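Local coordinates for protein ACDH-11, isoform b (Caenorhabditis elegans, PDB 4Y9J) that belongs to the acyl-CoA dehydrogenase family and binds flavin-adenine dinucleotide, at residues Asp35-Arg40 with Leu371-Ala376. Sequence-based numbering, arbitrary orientation.
Sequences DRTLRR and LLFEAA
A single aromatic ring, Phe-373, meets Thr-37 and Leu-38 in a small, buried, apolar helix-to-helix contact that joins the short helix 34-41, in the AidB-like N-terminal region, to the long helix 352-383, in the region of the acyl-CoA dehydrogenase C-terminal domain family. Only 104 Å² is buried between the two segments, and no hydrogen bond crosses it. The nearest CA atoms, of Thr-37 and Phe-373, are 8.2 Å apart, and side chains alone bridge the gap.

Thr-37 points its CB toward the long helix and brings methyl CG2 to 4.2 Å from CB of Phe-373, at the root of the aromatic side chain. Its OG1 is hydrogen-bonded back to Ile-33 O, just ahead of the helix. Leu-38 reaches farther out on the ring: CD2 lies 4.1 Å from CE1 of Phe-373. With CG anti to the carbonyl carbon (chi1 -59°) and CD1 carrying on the extended line, the second branch, CD2, turns to the ring, nearer than the CB direction alone would suggest. Both methyls approach the ring obliquely.

On the outer side of helix 34-41, Arg-39 NE makes a salt bridge to Asp-35 OD2 one turn earlier, 3.3 Å away, meeting it from above the carboxylate plane. Arg-36 forms salt bridges with Asp-554 of its own chain and with Asp-589 of the second subunit. Helix 121-135 flanks the apolar contact, touching Leu-38 through Ile-126 and Phe-373 through Val-129, while Glu-374 pairs with Arg-377 and Arg-473, and Arg-40 with Asp-542 of helix 524-545 and Asp-546 just past it.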
loop_
_atom_site.group_PDB
_atom_site.type_symbol
_atom_site.label_atom_id
_atom_site.label_comp_id
_atom_site.label_asym_id
_atom_site.label_seq_id
_atom_site.Cartn_x
_atom_site.Cartn_y
_atom_site.Cartn_z
ATOM N N ASP B 35 3.723 9.328 42.212
ATOM C CA ASP B 35 4.784 9.402 43.189
ATOM C C ASP B 35 4.195 9.539 44.620
ATOM O O ASP B 35 4.676 8.875 45.541
ATOM C CB ASP B 35 5.716 10.575 42.869
ATOM C CG ASP B 35 6.896 10.721 43.880
ATOM O OD1 ASP B 35 7.849 9.893 43.841
ATOM O OD2 ASP B 35 6.873 11.681 44.679
ATOM N N ARG B 36 3.196 10.412 44.822
ATOM C CA ARG B 36 2.546 10.554 46.144
ATOM C C ARG B 36 1.992 9.218 46.634
ATOM O O ARG B 36 2.119 8.912 47.796
ATOM C CB ARG B 36 1.462 11.643 46.157
ATOM C CG ARG B 36 2.003 13.066 46.106
ATOM C CD ARG B 36 1.048 14.115 46.642
ATOM N NE ARG B 36 -0.279 14.215 46.004
ATOM C CZ ARG B 36 -0.523 14.714 44.790
ATOM N NH1 ARG B 36 0.461 15.162 44.016
ATOM N NH2 ARG B 36 -1.777 14.764 44.332
ATOM N N THR B 37 1.432 8.418 45.731
ATOM C CA THR B 37 0.814 7.136 46.040
ATOM C C THR B 37 1.849 6.107 46.429
ATOM O O THR B 37 1.650 5.375 47.411
ATOM C CB THR B 37 0.040 6.619 44.830
ATOM O OG1 THR B 37 -0.923 7.595 44.465
ATOM C CG2 THR B 37 -0.637 5.282 45.124
ATOM N N LEU B 38 2.974 6.068 45.704
ATOM C CA LEU B 38 4.079 5.169 46.059
ATOM C C LEU B 38 4.715 5.506 47.424
ATOM O O LEU B 38 5.084 4.622 48.219
ATOM C CB LEU B 38 5.189 5.162 44.972
ATOM C CG LEU B 38 4.749 4.730 43.571
ATOM C CD1 LEU B 38 5.949 4.743 42.609
ATOM C CD2 LEU B 38 3.999 3.402 43.631
ATOM N N ARG B 39 4.887 6.791 47.678
ATOM C CA ARG B 39 5.319 7.236 49.010
ATOM C C ARG B 39 4.462 6.682 50.155
ATOM O O ARG B 39 4.980 6.394 51.195
ATOM C CB ARG B 39 5.274 8.748 49.110
ATOM C CG ARG B 39 6.415 9.485 48.471
ATOM C CD ARG B 39 6.205 10.984 48.603
ATOM N NE ARG B 39 7.304 11.653 47.933
ATOM C CZ ARG B 39 8.511 11.817 48.472
ATOM N NH1 ARG B 39 8.772 11.397 49.712
ATOM N NH2 ARG B 39 9.463 12.421 47.772
ATOM N N ARG B 40 3.152 6.575 49.967
ATOM C CA ARG B 40 2.251 6.077 51.002
ATOM C C ARG B 40 2.288 4.596 51.142
ATOM O O ARG B 40 2.168 4.088 52.221
ATOM C CB ARG B 40 0.811 6.410 50.656
ATOM C CG ARG B 40 0.559 7.880 50.650
ATOM C CD ARG B 40 -0.928 8.165 50.455
ATOM N NE ARG B 40 -1.640 7.701 51.648
ATOM C CZ ARG B 40 -2.549 6.730 51.680
ATOM N NH1 ARG B 40 -2.944 6.095 50.543
ATOM N NH2 ARG B 40 -3.079 6.424 52.874
ATOM N N LEU B 371 -7.617 2.566 42.781
ATOM C CA LEU B 371 -8.174 1.228 42.747
ATOM C C LEU B 371 -7.132 0.285 42.162
ATOM O O LEU B 371 -7.000 -0.827 42.639
ATOM C CB LEU B 371 -9.494 1.191 41.977
ATOM C CG LEU B 371 -10.462 -0.007 42.062
ATOM C CD1 LEU B 371 -11.064 -0.105 43.442
ATOM C CD2 LEU B 371 -11.596 0.067 41.025
ATOM N N LEU B 372 -6.436 0.717 41.100
ATOM C CA LEU B 372 -5.395 -0.080 40.487
ATOM C C LEU B 372 -4.298 -0.432 41.458
ATOM O O LEU B 372 -3.821 -1.583 41.484
ATOM C CB LEU B 372 -4.766 0.675 39.339
ATOM C CG LEU B 372 -3.493 0.071 38.743
ATOM C CD1 LEU B 372 -3.743 -1.311 38.141
ATOM C CD2 LEU B 372 -2.912 1.028 37.701
ATOM N N PHE B 373 -3.850 0.555 42.224
ATOM C CA PHE B 373 -2.774 0.310 43.191
ATOM C C PHE B 373 -3.240 -0.490 44.417
ATOM O O PHE B 373 -2.477 -1.258 44.943
ATOM C CB PHE B 373 -2.014 1.613 43.520
ATOM C CG PHE B 373 -1.005 1.910 42.483
ATOM C CD1 PHE B 373 0.202 1.215 42.474
ATOM C CD2 PHE B 373 -1.295 2.757 41.430
ATOM C CE1 PHE B 373 1.122 1.380 41.433
ATOM C CE2 PHE B 373 -0.385 2.916 40.374
ATOM C CZ PHE B 373 0.824 2.235 40.390
ATOM N N GLU B 374 -4.516 -0.384 44.786
ATOM C CA GLU B 374 -5.102 -1.281 45.794
ATOM C C GLU B 374 -5.109 -2.726 45.260
ATOM O O GLU B 374 -4.785 -3.652 45.973
ATOM C CB GLU B 374 -6.536 -0.849 46.125
ATOM C CG GLU B 374 -7.333 -1.849 46.982
ATOM C CD GLU B 374 -6.990 -1.799 48.446
ATOM O OE1 GLU B 374 -5.994 -1.137 48.799
ATOM O OE2 GLU B 374 -7.699 -2.452 49.242
ATOM N N ALA B 375 -5.419 -2.914 43.977
ATOM C CA ALA B 375 -5.275 -4.277 43.370
ATOM C C ALA B 375 -3.798 -4.809 43.389
ATOM O O ALA B 375 -3.566 -5.956 43.702
ATOM C CB ALA B 375 -5.872 -4.283 41.973
ATOM N N ALA B 376 -2.830 -3.967 43.044
ATOM C CA ALA B 376 -1.406 -4.302 43.062
ATOM C C ALA B 376 -0.952 -4.669 44.475
ATOM O O ALA B 376 -0.251 -5.650 44.657
ATOM C CB ALA B 376 -0.583 -3.123 42.577
#